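Local coordinates for cAMP factor (Mobiluncus curtisii, PDB 6JLC), which probably acts as a pore-forming toxin that contributes to the haemolytic CAMP reaction, and is represented here by the all-helical C-terminal portion of the longer protein, at residues A[93-96]-A[97-101]; A[156-159]-A[160-164]; A[187-190]-A[191-195]. All coordinates share one frame; numbering follows the deposited sequence.

Contact 1: residues A[93-96]-A[97-101]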
loop_
_atom_site.group_PDB
_atom_site.type_symbol
_atom_site.label_atom_id
_atom_site.label_comp_id
_atom_site.label_asym_id
_atom_site.label_seq_id
_atom_site.Cartn_x
_atom_site.Cartn_y
_atom_site.Cartn_z
ATOM N N ARG A 93 2.167 -7.506 -7.656
ATOM C CA ARG A 93 2.227 -8.357 -6.467
ATOM C C ARG A 93 3.091 -9.594 -6.679
ATOM O O ARG A 93 3.767 -10.046 -5.744
ATOM C CB ARG A 93 0.822 -8.790 -6.045
ATOM C CG ARG A 93 0.843 -9.479 -4.675
ATOM C CD ARG A 93 -0.537 -9.919 -4.221
ATOM N NE ARG A 93 -1.413 -8.796 -3.900
ATOM C CZ ARG A 93 -1.364 -8.083 -2.779
ATOM N NH1 ARG A 93 -0.463 -8.347 -1.836
ATOM N NH2 ARG A 93 -2.222 -7.091 -2.605
ATOM N N TYR A 94 3.100 -10.149 -7.893
ATOM C CA TYR A 94 3.850 -11.366 -8.178
ATOM C C TYR A 94 5.151 -11.103 -8.927
ATOM O O TYR A 94 5.727 -12.037 -9.495
ATOM C CB TYR A 94 2.982 -12.351 -8.968
ATOM C CG TYR A 94 1.996 -13.076 -8.088
ATOM C CD1 TYR A 94 0.775 -12.501 -7.765
ATOM C CD2 TYR A 94 2.305 -14.316 -7.540
ATOM C CE1 TYR A 94 -0.143 -13.166 -6.939
ATOM C CE2 TYR A 94 1.398 -14.984 -6.705
ATOM C CZ TYR A 94 0.179 -14.402 -6.415
ATOM O OH TYR A 94 -0.719 -15.052 -5.596
ATOM N N LYS A 95 5.624 -9.858 -8.951
ATOM C CA LYS A 95 6.897 -9.597 -9.607
ATOM C C LYS A 95 8.054 -10.057 -8.723
ATOM O O LYS A 95 7.929 -10.169 -7.502
ATOM C CB LYS A 95 7.051 -8.101 -9.931
ATOM C CG LYS A 95 6.113 -7.608 -11.031
ATOM C CD LYS A 95 6.496 -8.222 -12.368
ATOM C CE LYS A 95 5.478 -7.870 -13.442
ATOM N NZ LYS A 95 5.819 -8.581 -14.712
ATOM N N ILE A 96 9.198 -10.307 -9.360
ATOM C CA ILE A 96 10.384 -10.673 -8.607
ATOM C C ILE A 96 10.751 -9.546 -7.634
ATOM O O ILE A 96 10.356 -8.382 -7.797
ATOM C CB ILE A 96 11.559 -10.993 -9.545
ATOM C CG1 ILE A 96 11.790 -9.844 -10.539
ATOM C CG2 ILE A 96 11.310 -12.319 -10.261
ATOM C CD1 ILE A 96 13.055 -9.996 -11.364
ATOM N N GLN A 97 11.517 -9.908 -6.602
ATOM C CA GLN A 97 11.838 -8.948 -5.547
ATOM C C GLN A 97 12.603 -7.745 -6.094
ATOM O O GLN A 97 12.437 -6.625 -5.589
ATOM C CB GLN A 97 12.623 -9.656 -4.437
ATOM C CG GLN A 97 13.086 -8.763 -3.289
ATOM C CD GLN A 97 11.939 -8.133 -2.512
ATOM O OE1 GLN A 97 10.791 -8.583 -2.586
ATOM N NE2 GLN A 97 12.252 -7.092 -1.740
ATOM N N LYS A 98 13.402 -7.949 -7.151
ATOM C CA LYS A 98 14.179 -6.866 -7.756
ATOM C C LYS A 98 13.289 -5.713 -8.204
ATOM O O LYS A 98 13.672 -4.541 -8.083
ATOM C CB LYS A 98 14.977 -7.411 -8.941
ATOM C CG LYS A 98 15.923 -6.440 -9.627
ATOM C CD LYS A 98 16.400 -7.047 -10.952
ATOM C CE LYS A 98 17.686 -6.414 -11.457
ATOM N NZ LYS A 98 17.462 -5.155 -12.216
ATOM N N ALA A 99 12.096 -6.022 -8.732
ATOM C CA ALA A 99 11.167 -4.964 -9.115
ATOM C C ALA A 99 10.789 -4.107 -7.915
ATOM O O ALA A 99 10.711 -2.877 -8.019
ATOM C CB ALA A 99 9.914 -5.564 -9.764
ATOM N N HIS A 100 10.559 -4.738 -6.765
ATOM C CA HIS A 100 10.110 -4.001 -5.591
ATOM C C HIS A 100 11.244 -3.230 -4.925
ATOM O O HIS A 100 11.014 -2.154 -4.356
ATOM C CB HIS A 100 9.476 -4.956 -4.594
ATOM C CG HIS A 100 8.198 -5.545 -5.088
ATOM N ND1 HIS A 100 8.130 -6.797 -5.671
ATOM C CD2 HIS A 100 6.942 -5.044 -5.125
ATOM C CE1 HIS A 100 6.881 -7.046 -6.023
ATOM N NE2 HIS A 100 6.140 -5.998 -5.705
ATOM N N VAL A 101 12.452 -3.781 -4.938
ATOM C CA VAL A 101 13.593 -3.040 -4.403
ATOM C C VAL A 101 13.796 -1.751 -5.193
ATOM O O VAL A 101 13.978 -0.666 -4.619
ATOM C CB VAL A 101 14.853 -3.918 -4.416
ATOM C CG1 VAL A 101 16.085 -3.073 -4.088
ATOM C CG2 VAL A 101 14.697 -5.053 -3.413
#

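Contact 2: residues A[156-159]-A[160-164]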
loop_
_atom_site.group_PDB
_atom_site.type_symbol
_atom_site.label_atom_id
_atom_site.label_comp_id
_atom_site.label_asym_id
_atom_site.label_seq_id
_atom_site.Cartn_x
_atom_site.Cartn_y
_atom_site.Cartn_z
ATOM N N ASP A 156 1.597 -10.865 2.008
ATOM C CA ASP A 156 0.510 -9.964 2.376
ATOM C C ASP A 156 -0.817 -10.406 1.771
ATOM O O ASP A 156 -1.865 -10.218 2.395
ATOM C CB ASP A 156 0.853 -8.528 1.969
ATOM C CG ASP A 156 1.997 -7.933 2.815
ATOM O OD1 ASP A 156 2.204 -8.396 3.957
ATOM O OD2 ASP A 156 2.699 -7.010 2.339
ATOM N N LEU A 157 -0.802 -11.000 0.571
ATOM C CA LEU A 157 -2.035 -11.555 0.006
ATOM C C LEU A 157 -2.561 -12.712 0.858
ATOM O O LEU A 157 -3.772 -12.838 1.079
ATOM C CB LEU A 157 -1.787 -12.015 -1.433
ATOM C CG LEU A 157 -3.016 -12.451 -2.238
ATOM C CD1 LEU A 157 -3.978 -11.292 -2.435
ATOM C CD2 LEU A 157 -2.605 -13.047 -3.585
ATOM N N LEU A 158 -1.678 -13.529 1.393
ATOM C CA LEU A 158 -2.057 -14.624 2.264
ATOM C C LEU A 158 -2.615 -14.063 3.577
ATOM O O LEU A 158 -3.596 -14.507 4.080
ATOM C CB LEU A 158 -0.885 -15.518 2.537
ATOM C CG LEU A 158 -1.069 -16.587 3.579
ATOM C CD1 LEU A 158 -2.317 -17.394 3.342
ATOM C CD2 LEU A 158 0.130 -17.460 3.716
ATOM N N ASN A 159 -1.959 -13.050 4.092
ATOM C CA ASN A 159 -2.412 -12.423 5.316
ATOM C C ASN A 159 -3.773 -11.821 5.141
ATOM O O ASN A 159 -4.587 -11.903 5.993
ATOM C CB ASN A 159 -1.422 -11.404 5.836
ATOM C CG ASN A 159 -1.501 -11.241 7.335
ATOM O OD1 ASN A 159 -1.235 -10.203 7.879
ATOM N ND2 ASN A 159 -1.874 -12.273 7.979
ATOM N N LYS A 160 -4.004 -11.207 3.999
ATOM C CA LYS A 160 -5.330 -10.661 3.718
ATOM C C LYS A 160 -6.394 -11.753 3.721
ATOM O O LYS A 160 -7.490 -11.562 4.267
ATOM C CB LYS A 160 -5.320 -9.921 2.379
ATOM C CG LYS A 160 -6.419 -8.870 2.254
ATOM C CD LYS A 160 -6.113 -7.855 1.156
ATOM C CE LYS A 160 -4.939 -6.957 1.542
ATOM N NZ LYS A 160 -4.088 -6.613 0.369
ATOM N N ALA A 161 -6.090 -12.907 3.115
ATOM C CA ALA A 161 -7.038 -14.017 3.115
ATOM C C ALA A 161 -7.286 -14.537 4.527
ATOM O O ALA A 161 -8.423 -14.865 4.884
ATOM C CB ALA A 161 -6.533 -15.144 2.200
ATOM N N ILE A 162 -6.234 -14.606 5.355
ATOM C CA ILE A 162 -6.416 -15.030 6.740
ATOM C C ILE A 162 -7.358 -14.075 7.458
ATOM O O ILE A 162 -8.314 -14.490 8.125
ATOM C CB ILE A 162 -5.053 -15.114 7.461
ATOM C CG1 ILE A 162 -4.195 -16.234 6.849
ATOM C CG2 ILE A 162 -5.232 -15.279 8.987
ATOM C CD1 ILE A 162 -2.740 -16.212 7.317
ATOM N N TRP A 163 -7.099 -12.775 7.338
ATOM C CA TRP A 163 -7.932 -11.809 8.046
ATOM C C TRP A 163 -9.345 -11.788 7.482
ATOM O O TRP A 163 -10.316 -11.746 8.244
ATOM C CB TRP A 163 -7.293 -10.427 7.989
ATOM C CG TRP A 163 -6.263 -10.275 9.032
ATOM C CD1 TRP A 163 -4.908 -10.239 8.855
ATOM C CD2 TRP A 163 -6.490 -10.174 10.444
ATOM N NE1 TRP A 163 -4.279 -10.107 10.071
ATOM C CE2 TRP A 163 -5.229 -10.063 11.062
ATOM C CE3 TRP A 163 -7.644 -10.159 11.243
ATOM C CZ2 TRP A 163 -5.083 -9.936 12.449
ATOM C CZ3 TRP A 163 -7.497 -10.036 12.623
ATOM C CH2 TRP A 163 -6.226 -9.925 13.207
ATOM N N ASN A 164 -9.476 -11.839 6.149
ATOM C CA ASN A 164 -10.798 -11.941 5.542
ATOM C C ASN A 164 -11.558 -13.136 6.089
ATOM O O ASN A 164 -12.776 -13.057 6.317
ATOM C CB ASN A 164 -10.698 -12.063 4.020
ATOM C CG ASN A 164 -10.420 -10.746 3.340
ATOM O OD1 ASN A 164 -10.624 -9.678 3.919
ATOM N ND2 ASN A 164 -9.962 -10.812 2.090
#

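Contact 3: residues A[187-190]-A[191-195]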
loop_
_atom_site.group_PDB
_atom_site.type_symbol
_atom_site.label_atom_id
_atom_site.label_comp_id
_atom_site.label_asym_id
_atom_site.label_seq_id
_atom_site.Cartn_x
_atom_site.Cartn_y
_atom_site.Cartn_z
ATOM N N LYS A 187 -9.112 -24.560 12.674
ATOM C CA LYS A 187 -7.965 -25.415 12.377
ATOM C C LYS A 187 -7.394 -25.113 10.997
ATOM O O LYS A 187 -6.171 -25.102 10.808
ATOM C CB LYS A 187 -8.367 -26.887 12.484
ATOM C CG LYS A 187 -8.705 -27.330 13.903
ATOM C CD LYS A 187 -9.468 -28.652 13.898
ATOM C CE LYS A 187 -9.290 -29.406 15.206
ATOM N NZ LYS A 187 -9.464 -28.520 16.390
ATOM N N GLU A 188 -8.258 -24.848 10.021
ATOM C CA GLU A 188 -7.748 -24.527 8.689
ATOM C C GLU A 188 -7.114 -23.143 8.661
ATOM O O GLU A 188 -6.124 -22.922 7.955
ATOM C CB GLU A 188 -8.871 -24.629 7.665
ATOM C CG GLU A 188 -9.463 -26.027 7.568
ATOM C CD GLU A 188 -8.567 -26.989 6.801
ATOM O OE1 GLU A 188 -7.576 -26.528 6.188
ATOM O OE2 GLU A 188 -8.857 -28.206 6.814
ATOM N N ILE A 189 -7.680 -22.194 9.407
ATOM C CA ILE A 189 -7.047 -20.884 9.540
ATOM C C ILE A 189 -5.647 -21.036 10.114
ATOM O O ILE A 189 -4.684 -20.425 9.629
ATOM C CB ILE A 189 -7.918 -19.972 10.423
ATOM C CG1 ILE A 189 -9.259 -19.684 9.739
ATOM C CG2 ILE A 189 -7.186 -18.664 10.721
ATOM C CD1 ILE A 189 -10.225 -18.936 10.660
ATOM N N THR A 190 -5.510 -21.876 11.146
ATOM C CA THR A 190 -4.202 -22.078 11.760
ATOM C C THR A 190 -3.193 -22.624 10.755
ATOM O O THR A 190 -2.027 -22.214 10.754
ATOM C CB THR A 190 -4.333 -23.016 12.960
ATOM O OG1 THR A 190 -5.024 -22.336 14.018
ATOM C CG2 THR A 190 -2.949 -23.449 13.452
ATOM N N LYS A 191 -3.615 -23.547 9.893
ATOM C CA LYS A 191 -2.711 -24.055 8.866
ATOM C C LYS A 191 -2.202 -22.932 7.978
ATOM O O LYS A 191 -1.010 -22.875 7.654
ATOM C CB LYS A 191 -3.415 -25.123 8.031
ATOM C CG LYS A 191 -3.964 -26.280 8.850
ATOM C CD LYS A 191 -4.592 -27.349 7.954
ATOM C CE LYS A 191 -5.464 -28.309 8.760
ATOM N NZ LYS A 191 -6.163 -29.304 7.894
ATOM N N ALA A 192 -3.087 -22.017 7.581
ATOM C CA ALA A 192 -2.651 -20.880 6.776
ATOM C C ALA A 192 -1.712 -19.967 7.559
ATOM O O ALA A 192 -0.734 -19.447 7.005
ATOM C CB ALA A 192 -3.869 -20.107 6.262
ATOM N N VAL A 193 -1.998 -19.744 8.848
ATOM C CA VAL A 193 -1.130 -18.898 9.659
ATOM C C VAL A 193 0.290 -19.453 9.664
ATOM O O VAL A 193 1.266 -18.697 9.575
ATOM C CB VAL A 193 -1.694 -18.755 11.089
ATOM C CG1 VAL A 193 -0.654 -18.150 12.054
ATOM C CG2 VAL A 193 -2.992 -17.919 11.101
ATOM N N ARG A 194 0.428 -20.782 9.754
ATOM C CA ARG A 194 1.762 -21.380 9.828
ATOM C C ARG A 194 2.549 -21.119 8.549
ATOM O O ARG A 194 3.716 -20.705 8.592
ATOM C CB ARG A 194 1.652 -22.882 10.109
ATOM C CG ARG A 194 1.183 -23.161 11.517
ATOM C CD ARG A 194 1.433 -24.598 11.956
ATOM N NE ARG A 194 0.896 -24.812 13.297
ATOM C CZ ARG A 194 1.472 -24.384 14.419
ATOM N NH1 ARG A 194 2.626 -23.726 14.377
ATOM N NH2 ARG A 194 0.895 -24.619 15.591
ATOM N N VAL A 195 1.902 -21.318 7.396
ATOM C CA VAL A 195 2.507 -20.970 6.112
ATOM C C VAL A 195 2.962 -19.521 6.117
ATOM O O VAL A 195 4.094 -19.203 5.727
ATOM C CB VAL A 195 1.518 -21.241 4.963
ATOM C CG1 VAL A 195 2.135 -20.834 3.624
ATOM C CG2 VAL A 195 1.123 -22.699 4.935
#

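Contact 1: residues A[93-96]-A[97-101]
The imidazole of His100 folds back against the chain that leads into helix 97-114, closing on the carbonyls of Lys95 and Ile96 at the start of the helix. CG of His100 stands anti to its own carbonyl carbon (chi1 -67°), which turns the ring back toward the preceding backbone. The edge of the ring then meets the carbonyl oxygen of Lys95 in plane, with Lys95 O 3.6 Å from His100 CE1. Ile96 O approaches the same ring obliquely and accepts a weak hydrogen bond from His100 ND1 at 3.5 Å. That oxygen also takes a weak bond from the backbone, Ala99 N to Ile96 O at 3.1 Å, with an N-H...O angle of only 133°. Two bent bonds therefore share one acceptor.

Apolar contacts flank this polar centre. CB of Lys95 rests on the methyl of Ala99, 3.8 Å from Ala99 CB, while the rest of the lysine chain bends away, its NZ reaching Tyr141 O and Asp143. The side chains of Ile96 and Lys98 run alongside each other in the same direction, and Ile96 CD1 comes within 4.0 Å of Lys98 CB. With CG1 of Ile96 between the backbone N and the carbonyl carbon (chi1 53°), CD1 is placed beside that methylene; the ammonium of Lys98 pairs with Glu102. The His100 ring is also stacked on Tyr153 of helix 152-173, and Gln97 NE2 binds Asp36.

The weak bond from ND1 to Ile96 O is consistent with a proton on ND1, and Lys95 O at the CE1 edge could add a weak polar contact. This one weak bond and the stack on Tyr153 probably restrict a buried ring at the entry to the helix.

Contact 2: residues A[156-159]-A[160-164]
Asn159 and Trp163 come together through their first torsions: CG of Asn159 lies anti to its backbone N (chi1 -152°), whereas CG of Trp163 lies anti to its carbonyl carbon (chi1 -83°). One helical turn apart, the two side chains thus run side by side in the same direction. The amide and indole planes are steeply inclined, 70° apart, and Asn159 OD1 sits at the ring edge in plane, 3.8 Å from Trp163 NE1. This is a loose polar approach. Closer is the backbone oxygen, with Asn159 O 3.3 Å from Trp163 CD1, and the same oxygen accepts the main-chain bond from Trp163 N at 3.0 Å.

On the buried side, CG of Leu158 meets CD1 of Ile162 at 4.1 Å, the two chains crossing at a slant. They belong to the face packed on helices 179-197 and 203-222, where Ile162 touches Ala192 and Leu213; Asn159 also reaches Trp196.

Aliphatic branches thus enter the three-helix interface, while the exposed indole, paired with Arg166 by a cation-pi interaction, lies beside the Asn159 amide and carbonyl. That amide alone would give it little directional hold, and a crystal neighbour may influence its position.

Contact 3: residues A[187-190]-A[191-195]
Glu188 and Lys191 form a salt bridge three residues apart on helix 179-197, with Lys191 NZ 3.1 Å from Glu188 OE2. The ammonium does not approach in the carboxylate plane; it meets OE2 from above, 55° out of that plane. Glu188 OE1 is farther from the ammonium, 3.6 Å from Lys191 NZ, and equally near Lys191 CD.

The shapes of the two chains account for this meeting. Glu188 is bent at its second torsion (chi2 -76°), which brings the carboxylate round, while Lys191 is extended beyond CG and passes across it. The first methylene of Lys191 beyond CB lies close to the backbone, Lys191 CG being 3.2 Å from Lys187 O, the oxygen that also accepts the bond from Lys191 N.

Round the helix, the next shell is apolar. CG2 of Ile189 faces CG2 of Val193 at 4.3 Å, and Val193 CG2 lies closer still to a backbone oxygen, 3.4 Å from Ile189 O. At the exposed surface Thr190 and Arg194 run alongside each other, with the methyl CG2 of Thr190 4.1 Å from Arg194 NE; Thr190 OG1 is turned back to Asn186 O. Farther out, Ile189 and Ala192 pack on Leu213 of helix 203-222, and Ile189 also touches Thr165 and Arg169 of helix 152-173.

The above-plane approach suggests a pairing that is mainly electrostatic. The opposite charges probably offset each other locally, while Ile189 and Ala192, with Val193 and Val195, contribute contacts to the other two helices.

Overall arrangement
The three contacts follow one another along the chain. Contact 1 lies at the turn from helix 68-91 into helix 97-114, contact 2 on helix 152-173 and contact 3 on helix 179-197. Centres of contacts 2 and 3 are about 11 Å apart, and their helices, consecutive in sequence, pack directly: Ile162 CD1 lies 3.9 Å from Val193 CA. Contact 1, about 19 Å from contact 2 between centres, touches it through Arg93 and Tyr94 against Asp156 and Leu157, with the like charges of Arg93 and Lys160 also close, but stays about 11 Å from contact 3 at the nearest atoms. Contact 2 thus joins the three C-terminal helices to the 93-96 loop.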